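PDB 6LXU: L-methionine gamma-lyase from Fusobacterium nucleatum subsp. nucleatum, which belongs to the Cys/Met metabolism family of PLP-dependent enzymes and carries its pyridoxal phosphate cofactor covalently attached to a lysine. Local coordinates for residues 100-103 and 104-107. Sequence-based numbering, arbitrary orientation.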
# COMPACT_ATOMS: atom_id res chain seq x y z
N VAL A 100 19.70 22.12 -15.73
CA VAL A 100 20.72 23.18 -15.63
C VAL A 100 21.73 23.18 -16.77
O VAL A 100 22.45 24.19 -16.93
CB VAL A 100 21.46 23.16 -14.27
CG1 VAL A 100 20.46 23.28 -13.13
CG2 VAL A 100 22.37 21.96 -14.10
N LEU A 101 21.81 22.11 -17.56
CA LEU A 101 22.75 22.02 -18.67
C LEU A 101 22.08 22.35 -20.00
O LEU A 101 20.87 22.52 -20.09
CB LEU A 101 23.35 20.62 -18.73
CG LEU A 101 24.28 20.23 -17.58
CD1 LEU A 101 24.62 18.76 -17.65
CD2 LEU A 101 25.55 21.09 -17.58
N LYS A 102 22.91 22.48 -21.02
CA LYS A 102 22.50 22.59 -22.42
C LYS A 102 23.68 22.12 -23.26
O LYS A 102 24.82 22.07 -22.78
CB LYS A 102 22.09 24.02 -22.79
CG LYS A 102 23.21 25.06 -22.69
CD LYS A 102 22.73 26.47 -23.00
CE LYS A 102 23.88 27.46 -22.98
NZ LYS A 102 24.51 27.58 -21.64
N ALA A 103 23.42 21.79 -24.53
CA ALA A 103 24.50 21.49 -25.47
C ALA A 103 25.47 22.66 -25.51
O ALA A 103 25.04 23.82 -25.52
CB ALA A 103 23.95 21.21 -26.85
N GLY A 104 26.75 22.34 -25.47
CA GLY A 104 27.80 23.37 -25.43
C GLY A 104 28.33 23.68 -24.04
O GLY A 104 29.36 24.35 -23.91
N ASP A 105 27.63 23.23 -22.99
CA ASP A 105 28.11 23.37 -21.62
C ASP A 105 29.18 22.33 -21.35
O ASP A 105 29.31 21.32 -22.05
CB ASP A 105 26.99 23.18 -20.59
CG ASP A 105 26.05 24.34 -20.47
OD1 ASP A 105 26.34 25.42 -21.04
OD2 ASP A 105 25.02 24.19 -19.78
N HIS A 106 29.92 22.58 -20.27
CA HIS A 106 30.98 21.71 -19.79
C HIS A 106 30.73 21.31 -18.32
O HIS A 106 30.17 22.08 -17.54
CB HIS A 106 32.33 22.43 -19.98
CG HIS A 106 33.53 21.70 -19.46
ND1 HIS A 106 34.28 22.18 -18.41
CD2 HIS A 106 34.15 20.57 -19.88
CE1 HIS A 106 35.29 21.37 -18.18
NE2 HIS A 106 35.25 20.39 -19.07
N VAL A 107 31.17 20.10 -18.00
CA VAL A 107 31.05 19.52 -16.66
C VAL A 107 32.43 19.03 -16.23
O VAL A 107 33.13 18.39 -17.01
CB VAL A 107 30.08 18.31 -16.66
CG1 VAL A 107 30.05 17.62 -15.29
CG2 VAL A 107 28.69 18.75 -17.09
O HOH W 1 23.22 25.98 -19.08
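The side chain of Asp105, the last residue of a type II beta turn that starts at Lys102, reaches back to the lysine. The backbone closes the turn: Asp105 N donates to Lys102 O at 3.0 Å. Gly104 takes the third position with a positive phi, as glycine often does in type II turns. From CB outward, the aspartate first meets Lys102 O; Asp105 CB also lies 3.9 Å from Leu101 CD2. Its CG lies beside its own backbone N (chi1 -75°), which turns the carboxylate back toward Leu101 and Lys102. The two oxygens then divide the work. OD1 receives Lys102 NZ at 2.9 Å in a salt bridge on its syn side, 15° out of the carboxylate plane. OD2 takes a weak, bent bond from Lys102 N. A water donates to Asp105 OD2 at a short 2.6 Å. That water also donates to Val100 O, the last carbonyl of helix 89-100, and weakly accepts from Lys102 NZ. The lysine reaches OD1 because its extended chain bends at the end (chi4 -64°). Apart from these polar bonds, Leu101 CD2 packs on Val107 CG2 at 3.9 Å, the two side chains nearly perpendicular. Leu101 also touches Phe128 of the second subunit, and Arg152 NE donates to Val100 O. The turn thus joins helix 89-100 to strand 106-110 of the seven-stranded sheet. A buried carboxylate that meets a lysine ammonium and a water, with a weaker backbone N-H, is probably kept ionised, tying the helix end to the start of the strand.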